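Local coordinates for putative uncharacterized protein (Chaetomium thermophilum, PDB 4XRI), which probably carries cargo proteins into the nucleus as a flexible, all-helical receptor of the importin-beta family and probably binds a small GTPase, at residues 123-128 with 164-169; 191-196 with 231-236; 208-213 with 250-255. The protein carries 2 engineered substitutions. One frame throughout, in Å; residues are numbered along the deposited sequence.

The three contacts lie close together in a HEAT-type solenoid in which helices pack in successive layers. Interaction 1 joins helices 114-131 and 153-168 and is complete before the others begin. Interactions 2 and 3 interleave along the chain: helix 182-193 is followed by 200-212, and helix 224-238 by 243-260, so each pair of consecutive helices contributes to both. Their centres lie about 12 Å apart, and Val-234 packs against Leu-210, Cys-252 and Leu-253. Interactions 1 and 3, centres about 16 Å apart, touch where Glu-168 and Cys-167 meet Asp-212 and Ser-213. Small helix-to-helix contacts of this kind are consistent with the flexible solenoid of the importin-beta family.

Interaction 1: residues 123-128 with 164-169; sequences VIAAIA and GFICET
In the HEAT-type solenoid, Ala-125 and Ala-128 of helix 114-131 receive Ile-166 of helix 153-168, joining two helices of the stack. The short axes run in broadly the same direction, 35° apart, and approach to 8.9 Å; the nearest CA atoms, those of Ala-125 and Ile-166, are 5.2 Å apart. Small residues suit this face, because a methyl group lets the neighbouring backbone come close. Ile-166 reaches both alanines with its CG1, which sits 3.9 Å from Ala-125 CA and 4.0 Å from Ala-128 CB. Its terminal CD1 meets Ala-128 CB at 3.8 Å. Ile-124 adds a looser touch through CG2, while its end leads away; the side chain also touches Leu-106 and Leu-109. Leu-140 of helix 140-150 touches Ile-124 and Ala-128, and Met-141 and Leu-144 touch Ile-166.

Phe-165 meets Ala-125 CB with its own CB, at 3.6 Å. With CG anti to the carbonyl carbon (chi1 -72°), its ring leaves this alanine at the edge, and the side chain also touches Gln-118, Ala-121 and Gln-122 of helix 114-131. Near the C-terminal end of helix 153-168, a water gives a weak bond to Ala-125 O and a firmer one, 2.8 Å, to Thr-169 OG1. That hydroxyl in turn donates to Phe-165 O at 2.9 Å, in the plane of the carbonyl.

Interaction 2: residues 191-196 with 231-236; sequences QGARKE and MQVVCE
Lys-195 grips the carboxylate of Glu-236 at both oxygens, one with its backbone and one with its side chain. Its N donates to Glu-236 OE2 at 2.9 Å (N-H...O angle 154°) and its NZ bonds to OE1 at 2.6 Å in a salt bridge. Both donors come from the same side of the carboxylate plane, well above it. Lysine suits the place because its long, flexible chain carries a positive charge to the carboxylate. CG between the backbone N and the carbonyl carbon (chi1 67°) lays the chain across Glu-236, CG 3.6 Å from Glu-236 CD, and a bend at chi4 brings NZ to OE1. Glu-196 also shares NZ, weakly, while Gln-232 NE2 gives OE1 a weak bond. An alanine in place of Glu-236 would probably leave Lys-195 N without this acceptor and NZ with only its weak bond to Glu-196 within the two segments.

Beside the polar group, Val-233 CG2 packs on Ala-193 CB at 3.8 Å and on Arg-194 CG at 3.7 Å. The contact thus ties the end of helix 182-193 to helix 224-238, and helix 200-212 packs against both, with Ala-206 against Ala-193, Leu-210 against Val-233, and Arg-203 NE bonded to Ala-193 O.

Interaction 3: residues 208-213 with 250-255; sequences TALGDS and FGCLNR
Gly-211 and Cys-252 mark where two nearly parallel helices come together: their CA atoms are 4.4 Å apart, the short axes approach to 8.8 Å, and the N-to-C directions differ by only 14°. Gly-211 has no side chain, and the thiol of Cys-252 lies on its backbone. With SG anti to its own backbone N (chi1 -166°), Cys-252 places the sulfur 3.6 Å from Gly-211 CA and also beside Gly-211 N. Leu-210 borders the same sulfur with its CG, at 3.9 Å, and Val-234 of helix 224-238 packs against both side chains. A small, mildly apolar group such as a thiol suits this buried position.

At the more open side, the contact turns polar. Arg-255 sends an extended chain past Gly-211 O, and its NH1 donates to Asp-212 OD1 at 2.9 Å, with an N-H...O angle of 141°. The oxygen lies near the guanidinium plane and is met almost along its C-O axis, a salt bridge with the two flat groups moderately tilted. Asp-212 lies near the C-terminal end of helix 200-212, and Arg-255 is likely to balance its charge. Next in the chain, Ser-213 OG bonds back to Ala-209 O at 2.6 Å, alongside a weak bond from its own N. Close, almost parallel packing of helices 200-212 and 243-260, with helix 224-238 packed against both through Val-234, is the layered stacking of a HEAT-repeat solenoid.

Interaction 1: residues 123-128 with 164-169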
ATOM      1  N   VAL A 123      30.939   7.436  -3.357  1.00 37.55           N
ATOM      2  CA  VAL A 123      31.710   7.896  -2.210  1.00 36.92           C
ATOM      3  C   VAL A 123      31.654   9.414  -2.087  1.00 39.92           C
ATOM      4  O   VAL A 123      31.385   9.954  -1.012  1.00 41.55           O
ATOM      5  CB  VAL A 123      33.185   7.451  -2.308  1.00 43.27           C
ATOM      6  CG1 VAL A 123      34.005   8.090  -1.201  1.00 36.50           C
ATOM      7  CG2 VAL A 123      33.285   5.937  -2.254  1.00 44.43           C
ATOM      8  N   ILE A 124      31.902  10.092  -3.202  1.00 41.34           N
ATOM      9  CA  ILE A 124      31.918  11.549  -3.246  1.00 33.78           C
ATOM     10  C   ILE A 124      30.569  12.150  -2.848  1.00 37.60           C
ATOM     11  O   ILE A 124      30.513  13.138  -2.113  1.00 38.63           O
ATOM     12  CB  ILE A 124      32.320  12.041  -4.649  1.00 36.26           C
ATOM     13  CG1 ILE A 124      33.824  11.846  -4.847  1.00 41.62           C
ATOM     14  CG2 ILE A 124      31.938  13.503  -4.848  1.00 33.12           C
ATOM     15  CD1 ILE A 124      34.290  12.071  -6.256  1.00 40.36           C
ATOM     16  N   ALA A 125      29.491  11.537  -3.325  1.00 39.80           N
ATOM     17  CA  ALA A 125      28.139  11.982  -3.000  1.00 38.64           C
ATOM     18  C   ALA A 125      27.872  11.865  -1.504  1.00 35.75           C
ATOM     19  O   ALA A 125      27.276  12.756  -0.897  1.00 39.02           O
ATOM     20  CB  ALA A 125      27.116  11.174  -3.782  1.00 33.74           C
ATOM     21  N   ALA A 126      28.325  10.758  -0.921  1.00 40.37           N
ATOM     22  CA  ALA A 126      28.143  10.495   0.503  1.00 42.07           C
ATOM     23  C   ALA A 126      28.891  11.518   1.354  1.00 51.66           C
ATOM     24  O   ALA A 126      28.366  12.013   2.354  1.00 45.87           O
ATOM     25  CB  ALA A 126      28.606   9.092   0.842  1.00 40.34           C
ATOM     26  N   ILE A 127      30.119  11.829   0.953  1.00 34.90           N
ATOM     27  CA  ILE A 127      30.923  12.820   1.657  1.00 38.18           C
ATOM     28  C   ILE A 127      30.316  14.211   1.499  1.00 38.80           C
ATOM     29  O   ILE A 127      30.236  14.981   2.459  1.00 40.89           O
ATOM     30  CB  ILE A 127      32.374  12.836   1.148  1.00 40.54           C
ATOM     31  CG1 ILE A 127      33.054  11.495   1.424  1.00 38.04           C
ATOM     32  CG2 ILE A 127      33.155  13.970   1.794  1.00 41.74           C
ATOM     33  CD1 ILE A 127      34.488  11.430   0.946  1.00 40.04           C
ATOM     34  N   ALA A 128      29.881  14.518   0.281  1.00 42.88           N
ATOM     35  CA  ALA A 128      29.306  15.821  -0.031  1.00 42.11           C
ATOM     36  C   ALA A 128      28.050  16.099   0.790  1.00 43.21           C
ATOM     37  O   ALA A 128      27.817  17.230   1.220  1.00 38.68           O
ATOM     38  CB  ALA A 128      28.991  15.917  -1.517  1.00 35.11           C
ATOM     39  N   GLY A 164      24.917  14.095 -10.463  1.00 34.74           N
ATOM     40  CA  GLY A 164      23.554  13.599 -10.402  1.00 44.29           C
ATOM     41  C   GLY A 164      23.203  13.041  -9.036  1.00 44.98           C
ATOM     42  O   GLY A 164      22.120  13.297  -8.512  1.00 41.32           O
ATOM     43  N   PHE A 165      24.128  12.275  -8.462  1.00 40.56           N
ATOM     44  CA  PHE A 165      23.954  11.696  -7.131  1.00 41.74           C
ATOM     45  C   PHE A 165      23.749  12.775  -6.078  1.00 38.11           C
ATOM     46  O   PHE A 165      22.895  12.653  -5.200  1.00 46.69           O
ATOM     47  CB  PHE A 165      25.164  10.835  -6.751  1.00 40.58           C
ATOM     48  CG  PHE A 165      25.248   9.533  -7.492  1.00 47.88           C
ATOM     49  CD1 PHE A 165      24.206   9.107  -8.299  1.00 51.59           C
ATOM     50  CD2 PHE A 165      26.366   8.724  -7.369  1.00 37.77           C
ATOM     51  CE1 PHE A 165      24.282   7.908  -8.975  1.00 51.14           C
ATOM     52  CE2 PHE A 165      26.445   7.520  -8.039  1.00 42.78           C
ATOM     53  CZ  PHE A 165      25.400   7.110  -8.844  1.00 51.35           C
ATOM     54  N   ILE A 166      24.546  13.832  -6.178  1.00 39.74           N
ATOM     55  CA  ILE A 166      24.494  14.939  -5.236  1.00 38.07           C
ATOM     56  C   ILE A 166      23.207  15.750  -5.397  1.00 43.37           C
ATOM     57  O   ILE A 166      22.557  16.101  -4.411  1.00 41.86           O
ATOM     58  CB  ILE A 166      25.718  15.860  -5.409  1.00 36.49           C
ATOM     59  CG1 ILE A 166      26.984  15.138  -4.943  1.00 35.63           C
ATOM     60  CG2 ILE A 166      25.535  17.155  -4.637  1.00 36.70           C
ATOM     61  CD1 ILE A 166      28.268  15.870  -5.270  1.00 36.35           C
ATOM     62  N   CYS A 167      22.830  16.025  -6.643  1.00 40.81           N
ATOM     63  CA  CYS A 167      21.657  16.849  -6.920  1.00 44.04           C
ATOM     64  C   CYS A 167      20.337  16.133  -6.637  1.00 44.90           C
ATOM     65  O   CYS A 167      19.328  16.779  -6.363  1.00 45.57           O
ATOM     66  CB  CYS A 167      21.679  17.329  -8.374  1.00 43.12           C
ATOM     67  SG  CYS A 167      22.840  18.678  -8.688  1.00 47.20           S
ATOM     68  N   GLU A 168      20.337  14.804  -6.700  1.00 42.95           N
ATOM     69  CA  GLU A 168      19.104  14.052  -6.488  1.00 45.33           C
ATOM     70  C   GLU A 168      18.797  13.898  -5.004  1.00 49.55           C
ATOM     71  O   GLU A 168      17.658  13.620  -4.625  1.00 45.46           O
ATOM     72  CB  GLU A 168      19.180  12.670  -7.145  1.00 41.32           C
ATOM     73  CG  GLU A 168      19.990  11.645  -6.378  1.00 50.53           C
ATOM     74  CD  GLU A 168      19.883  10.248  -6.972  1.00 60.02           C
ATOM     75  OE1 GLU A 168      20.750   9.401  -6.663  1.00 65.23           O
ATOM     76  OE2 GLU A 168      18.931   9.995  -7.740  1.00 61.03           O
ATOM     77  N   THR A 169      19.820  14.077  -4.173  1.00 47.88           N
ATOM     78  CA  THR A 169      19.672  13.926  -2.731  1.00 50.88           C
ATOM     79  C   THR A 169      18.639  14.900  -2.185  1.00 53.05           C
ATOM     80  O   THR A 169      18.855  16.109  -2.159  1.00 55.12           O
ATOM     81  CB  THR A 169      21.004  14.140  -1.994  1.00 53.18           C
ATOM     82  OG1 THR A 169      21.965  13.180  -2.451  1.00 51.82           O
ATOM     83  CG2 THR A 169      20.811  13.984  -0.492  1.00 40.87           C
TER
HETATM   84  O   HOH W   1      24.268  11.992  -1.410  1.00 55.57           O

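Interaction 2: residues 191-196 with 231-236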
ATOM      1  N   GLN A 191      24.890  20.307 -21.843  1.00 47.43           N
ATOM      2  CA  GLN A 191      25.903  20.322 -22.894  1.00 47.72           C
ATOM      3  C   GLN A 191      26.519  18.944 -23.079  1.00 50.60           C
ATOM      4  O   GLN A 191      26.914  18.572 -24.182  1.00 45.93           O
ATOM      5  CB  GLN A 191      26.995  21.344 -22.585  1.00 54.87           C
ATOM      6  CG  GLN A 191      26.563  22.784 -22.802  1.00 59.88           C
ATOM      7  CD  GLN A 191      27.696  23.776 -22.621  1.00 69.04           C
ATOM      8  OE1 GLN A 191      28.781  23.425 -22.154  1.00 73.80           O
ATOM      9  NE2 GLN A 191      27.449  25.028 -22.994  1.00 64.49           N
ATOM     10  N   GLY A 192      26.593  18.180 -21.997  1.00 45.95           N
ATOM     11  CA  GLY A 192      27.128  16.836 -22.070  1.00 33.11           C
ATOM     12  C   GLY A 192      26.180  15.894 -22.784  1.00 46.73           C
ATOM     13  O   GLY A 192      26.601  14.890 -23.349  1.00 42.27           O
ATOM     14  N   ALA A 193      24.891  16.221 -22.753  1.00 40.33           N
ATOM     15  CA  ALA A 193      23.853  15.338 -23.281  1.00 42.98           C
ATOM     16  C   ALA A 193      23.553  15.598 -24.755  1.00 46.66           C
ATOM     17  O   ALA A 193      22.922  14.777 -25.421  1.00 48.86           O
ATOM     18  CB  ALA A 193      22.580  15.485 -22.459  1.00 34.44           C
ATOM     19  N   ARG A 194      24.009  16.740 -25.261  1.00 44.76           N
ATOM     20  CA  ARG A 194      23.707  17.145 -26.631  1.00 49.48           C
ATOM     21  C   ARG A 194      24.366  16.247 -27.668  1.00 47.94           C
ATOM     22  O   ARG A 194      25.370  15.592 -27.392  1.00 44.59           O
ATOM     23  CB  ARG A 194      24.128  18.597 -26.860  1.00 51.64           C
ATOM     24  CG  ARG A 194      23.049  19.594 -26.497  1.00 60.20           C
ATOM     25  CD  ARG A 194      23.551  21.019 -26.582  1.00 69.00           C
ATOM     26  NE  ARG A 194      22.505  21.973 -26.230  1.00 71.65           N
ATOM     27  CZ  ARG A 194      22.723  23.252 -25.948  1.00 73.18           C
ATOM     28  NH1 ARG A 194      23.957  23.736 -25.971  1.00 81.97           N
ATOM     29  NH2 ARG A 194      21.707  24.044 -25.637  1.00 67.06           N
ATOM     30  N   LYS A 195      23.790  16.227 -28.866  1.00 51.23           N
ATOM     31  CA  LYS A 195      24.304  15.393 -29.946  1.00 55.53           C
ATOM     32  C   LYS A 195      25.639  15.923 -30.454  1.00 54.21           C
ATOM     33  O   LYS A 195      26.388  15.211 -31.120  1.00 53.95           O
ATOM     34  CB  LYS A 195      23.295  15.308 -31.095  1.00 59.42           C
ATOM     35  CG  LYS A 195      23.052  16.611 -31.839  1.00 65.44           C
ATOM     36  CD  LYS A 195      22.086  16.388 -32.998  1.00 74.55           C
ATOM     37  CE  LYS A 195      21.772  17.677 -33.738  1.00 76.39           C
ATOM     38  NZ  LYS A 195      21.129  18.686 -32.854  1.00 80.80           N
ATOM     39  N   GLU A 196      25.936  17.176 -30.124  1.00 47.93           N
ATOM     40  CA  GLU A 196      27.223  17.769 -30.465  1.00 57.55           C
ATOM     41  C   GLU A 196      28.342  17.122 -29.653  1.00 60.27           C
ATOM     42  O   GLU A 196      29.518  17.238 -29.996  1.00 60.44           O
ATOM     43  CB  GLU A 196      27.204  19.282 -30.235  1.00 62.80           C
ATOM     44  CG  GLU A 196      26.414  20.063 -31.276  1.00 74.99           C
ATOM     45  CD  GLU A 196      24.913  19.935 -31.095  1.00 83.52           C
ATOM     46  OE1 GLU A 196      24.474  19.572 -29.983  1.00 79.95           O
ATOM     47  OE2 GLU A 196      24.173  20.196 -32.068  1.00 85.77           O
ATOM     48  N   MET A 231      14.077  20.818 -22.190  1.00 44.19           N
ATOM     49  CA  MET A 231      13.177  20.068 -23.060  1.00 40.94           C
ATOM     50  C   MET A 231      13.783  19.832 -24.442  1.00 39.87           C
ATOM     51  O   MET A 231      13.564  18.782 -25.050  1.00 43.73           O
ATOM     52  CB  MET A 231      11.832  20.788 -23.194  1.00 39.25           C
ATOM     53  CG  MET A 231      11.025  20.834 -21.900  1.00 41.04           C
ATOM     54  SD  MET A 231      10.784  19.201 -21.173  1.00 44.70           S
ATOM     55  CE  MET A 231       9.693  18.455 -22.379  1.00 49.61           C
ATOM     56  N   GLN A 232      14.551  20.799 -24.935  1.00 45.03           N
ATOM     57  CA  GLN A 232      15.165  20.663 -26.250  1.00 47.47           C
ATOM     58  C   GLN A 232      16.156  19.504 -26.285  1.00 48.08           C
ATOM     59  O   GLN A 232      16.123  18.684 -27.198  1.00 41.36           O
ATOM     60  CB  GLN A 232      15.861  21.963 -26.664  1.00 51.11           C
ATOM     61  CG  GLN A 232      16.357  21.981 -28.109  1.00 61.54           C
ATOM     62  CD  GLN A 232      17.717  21.327 -28.278  1.00 68.62           C
ATOM     63  OE1 GLN A 232      18.557  21.371 -27.379  1.00 72.13           O
ATOM     64  NE2 GLN A 232      17.934  20.706 -29.431  1.00 71.74           N
ATOM     65  N   VAL A 233      17.030  19.436 -25.285  1.00 46.75           N
ATOM     66  CA  VAL A 233      18.063  18.410 -25.253  1.00 41.15           C
ATOM     67  C   VAL A 233      17.463  17.034 -24.965  1.00 40.86           C
ATOM     68  O   VAL A 233      17.960  16.022 -25.455  1.00 40.88           O
ATOM     69  CB  VAL A 233      19.168  18.740 -24.208  1.00 42.38           C
ATOM     70  CG1 VAL A 233      18.684  18.530 -22.788  1.00 43.81           C
ATOM     71  CG2 VAL A 233      20.403  17.898 -24.471  1.00 41.30           C
ATOM     72  N   VAL A 234      16.384  16.997 -24.188  1.00 39.65           N
ATOM     73  CA  VAL A 234      15.747  15.727 -23.857  1.00 39.17           C
ATOM     74  C   VAL A 234      15.055  15.151 -25.089  1.00 38.19           C
ATOM     75  O   VAL A 234      15.191  13.966 -25.395  1.00 38.60           O
ATOM     76  CB  VAL A 234      14.718  15.875 -22.716  1.00 38.77           C
ATOM     77  CG1 VAL A 234      13.907  14.599 -22.563  1.00 38.99           C
ATOM     78  CG2 VAL A 234      15.416  16.212 -21.408  1.00 37.69           C
ATOM     79  N   CYS A 235      14.315  16.002 -25.793  1.00 37.82           N
ATOM     80  CA  CYS A 235      13.609  15.597 -27.003  1.00 42.81           C
ATOM     81  C   CYS A 235      14.591  15.124 -28.069  1.00 45.04           C
ATOM     82  O   CYS A 235      14.346  14.142 -28.772  1.00 46.27           O
ATOM     83  CB  CYS A 235      12.758  16.751 -27.539  1.00 42.87           C
ATOM     84  SG  CYS A 235      11.296  17.128 -26.535  1.00 43.01           S
ATOM     85  N   GLU A 236      15.708  15.837 -28.171  1.00 43.56           N
ATOM     86  CA  GLU A 236      16.783  15.498 -29.095  1.00 48.33           C
ATOM     87  C   GLU A 236      17.354  14.118 -28.793  1.00 45.46           C
ATOM     88  O   GLU A 236      17.614  13.321 -29.697  1.00 38.65           O
ATOM     89  CB  GLU A 236      17.888  16.558 -29.020  1.00 59.08           C
ATOM     90  CG  GLU A 236      19.136  16.248 -29.828  1.00 55.78           C
ATOM     91  CD  GLU A 236      20.178  17.354 -29.734  1.00 63.19           C
ATOM     92  OE1 GLU A 236      20.106  18.311 -30.535  1.00 61.85           O
ATOM     93  OE2 GLU A 236      21.068  17.267 -28.858  1.00 60.02           O
TER
HETATM   94  O   HOH W   2      20.683  15.042 -27.096  1.00 48.51           O

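Interaction 3: residues 208-213 with 250-255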
ATOM      1  N   THR A 208      21.330  10.938 -17.984  1.00 40.59           N
ATOM      2  CA  THR A 208      20.956  10.256 -16.753  1.00 39.45           C
ATOM      3  C   THR A 208      21.078  11.211 -15.575  1.00 41.28           C
ATOM      4  O   THR A 208      20.215  11.253 -14.697  1.00 40.44           O
ATOM      5  CB  THR A 208      21.837   9.018 -16.498  1.00 44.43           C
ATOM      6  OG1 THR A 208      21.787   8.154 -17.638  1.00 49.48           O
ATOM      7  CG2 THR A 208      21.357   8.263 -15.265  1.00 45.54           C
ATOM      8  N   ALA A 209      22.163  11.977 -15.571  1.00 48.16           N
ATOM      9  CA  ALA A 209      22.420  12.947 -14.515  1.00 45.53           C
ATOM     10  C   ALA A 209      21.366  14.048 -14.525  1.00 41.36           C
ATOM     11  O   ALA A 209      20.942  14.521 -13.470  1.00 44.26           O
ATOM     12  CB  ALA A 209      23.811  13.539 -14.668  1.00 33.50           C
ATOM     13  N   LEU A 210      20.947  14.450 -15.722  1.00 43.20           N
ATOM     14  CA  LEU A 210      19.885  15.438 -15.867  1.00 42.69           C
ATOM     15  C   LEU A 210      18.591  14.923 -15.249  1.00 37.26           C
ATOM     16  O   LEU A 210      17.899  15.650 -14.539  1.00 42.77           O
ATOM     17  CB  LEU A 210      19.671  15.795 -17.341  1.00 42.04           C
ATOM     18  CG  LEU A 210      18.487  16.718 -17.645  1.00 45.92           C
ATOM     19  CD1 LEU A 210      18.594  18.011 -16.855  1.00 40.63           C
ATOM     20  CD2 LEU A 210      18.403  17.001 -19.141  1.00 35.62           C
ATOM     21  N   GLY A 211      18.278  13.660 -15.518  1.00 41.78           N
ATOM     22  CA  GLY A 211      17.109  13.020 -14.948  1.00 41.53           C
ATOM     23  C   GLY A 211      17.160  13.027 -13.434  1.00 46.49           C
ATOM     24  O   GLY A 211      16.176  13.347 -12.773  1.00 45.35           O
ATOM     25  N   ASP A 212      18.323  12.690 -12.887  1.00 46.46           N
ATOM     26  CA  ASP A 212      18.519  12.663 -11.441  1.00 43.93           C
ATOM     27  C   ASP A 212      18.479  14.064 -10.832  1.00 40.50           C
ATOM     28  O   ASP A 212      18.183  14.225  -9.651  1.00 42.10           O
ATOM     29  CB  ASP A 212      19.851  11.987 -11.092  1.00 48.68           C
ATOM     30  CG  ASP A 212      19.841  10.494 -11.367  1.00 53.02           C
ATOM     31  OD1 ASP A 212      18.741   9.905 -11.431  1.00 54.76           O
ATOM     32  OD2 ASP A 212      20.934   9.907 -11.508  1.00 51.12           O
ATOM     33  N   SER A 213      18.770  15.075 -11.640  1.00 39.69           N
ATOM     34  CA  SER A 213      18.918  16.433 -11.125  1.00 45.33           C
ATOM     35  C   SER A 213      17.691  17.302 -11.382  1.00 47.66           C
ATOM     36  O   SER A 213      17.724  18.508 -11.139  1.00 45.66           O
ATOM     37  CB  SER A 213      20.150  17.098 -11.742  1.00 48.01           C
ATOM     38  OG  SER A 213      21.304  16.295 -11.572  1.00 49.35           O
ATOM     39  N   PHE A 250      14.127   8.953 -22.310  1.00 38.84           N
ATOM     40  CA  PHE A 250      12.725   8.660 -22.022  1.00 42.25           C
ATOM     41  C   PHE A 250      12.459   8.558 -20.528  1.00 41.87           C
ATOM     42  O   PHE A 250      11.393   8.944 -20.050  1.00 41.91           O
ATOM     43  CB  PHE A 250      12.291   7.369 -22.713  1.00 40.14           C
ATOM     44  CG  PHE A 250      11.828   7.571 -24.123  1.00 32.00           C
ATOM     45  CD1 PHE A 250      10.605   8.164 -24.378  1.00 41.72           C
ATOM     46  CD2 PHE A 250      12.614   7.179 -25.191  1.00 39.26           C
ATOM     47  CE1 PHE A 250      10.168   8.358 -25.670  1.00 35.59           C
ATOM     48  CE2 PHE A 250      12.183   7.368 -26.490  1.00 45.94           C
ATOM     49  CZ  PHE A 250      10.959   7.960 -26.730  1.00 40.88           C
ATOM     50  N   GLY A 251      13.438   8.043 -19.795  1.00 41.71           N
ATOM     51  CA  GLY A 251      13.353   7.988 -18.349  1.00 40.39           C
ATOM     52  C   GLY A 251      13.315   9.392 -17.784  1.00 41.67           C
ATOM     53  O   GLY A 251      12.565   9.684 -16.854  1.00 48.29           O
ATOM     54  N   CYS A 252      14.136  10.265 -18.358  1.00 44.81           N
ATOM     55  CA  CYS A 252      14.159  11.677 -17.995  1.00 48.49           C
ATOM     56  C   CYS A 252      12.807  12.320 -18.286  1.00 48.18           C
ATOM     57  O   CYS A 252      12.276  13.085 -17.479  1.00 45.46           O
ATOM     58  CB  CYS A 252      15.270  12.401 -18.762  1.00 51.55           C
ATOM     59  SG  CYS A 252      15.698  14.035 -18.154  1.00 65.44           S
ATOM     60  N   LEU A 253      12.255  11.993 -19.450  1.00 47.65           N
ATOM     61  CA  LEU A 253      10.992  12.555 -19.902  1.00 41.67           C
ATOM     62  C   LEU A 253       9.839  12.130 -18.992  1.00 36.05           C
ATOM     63  O   LEU A 253       8.947  12.924 -18.689  1.00 35.85           O
ATOM     64  CB  LEU A 253      10.723  12.131 -21.347  1.00 39.17           C
ATOM     65  CG  LEU A 253       9.711  12.941 -22.155  1.00 48.08           C
ATOM     66  CD1 LEU A 253      10.007  14.427 -22.026  1.00 48.56           C
ATOM     67  CD2 LEU A 253       9.750  12.510 -23.618  1.00 40.36           C
ATOM     68  N   ASN A 254       9.870  10.873 -18.555  1.00 36.54           N
ATOM     69  CA  ASN A 254       8.847  10.335 -17.663  1.00 37.87           C
ATOM     70  C   ASN A 254       8.835  11.040 -16.316  1.00 38.76           C
ATOM     71  O   ASN A 254       7.773  11.282 -15.741  1.00 44.34           O
ATOM     72  CB  ASN A 254       9.053   8.835 -17.454  1.00 38.20           C
ATOM     73  CG  ASN A 254       8.830   8.036 -18.725  1.00 43.42           C
ATOM     74  OD1 ASN A 254       8.304   8.552 -19.709  1.00 40.55           O
ATOM     75  ND2 ASN A 254       9.231   6.770 -18.709  1.00 41.54           N
ATOM     76  N   ARG A 255      10.022  11.368 -15.819  1.00 39.95           N
ATOM     77  CA  ARG A 255      10.146  12.082 -14.557  1.00 42.33           C
ATOM     78  C   ARG A 255       9.688  13.528 -14.712  1.00 40.77           C
ATOM     79  O   ARG A 255       9.083  14.098 -13.803  1.00 42.93           O
ATOM     80  CB  ARG A 255      11.586  12.023 -14.041  1.00 56.30           C
ATOM     81  CG  ARG A 255      11.936  10.684 -13.426  1.00 69.82           C
ATOM     82  CD  ARG A 255      13.405  10.566 -13.061  1.00 78.24           C
ATOM     83  NE  ARG A 255      13.721   9.190 -12.682  1.00 81.41           N
ATOM     84  CZ  ARG A 255      14.877   8.791 -12.166  1.00 81.72           C
ATOM     85  NH1 ARG A 255      15.853   9.664 -11.956  1.00 77.49           N
ATOM     86  NH2 ARG A 255      15.055   7.512 -11.857  1.00 84.02           N
TER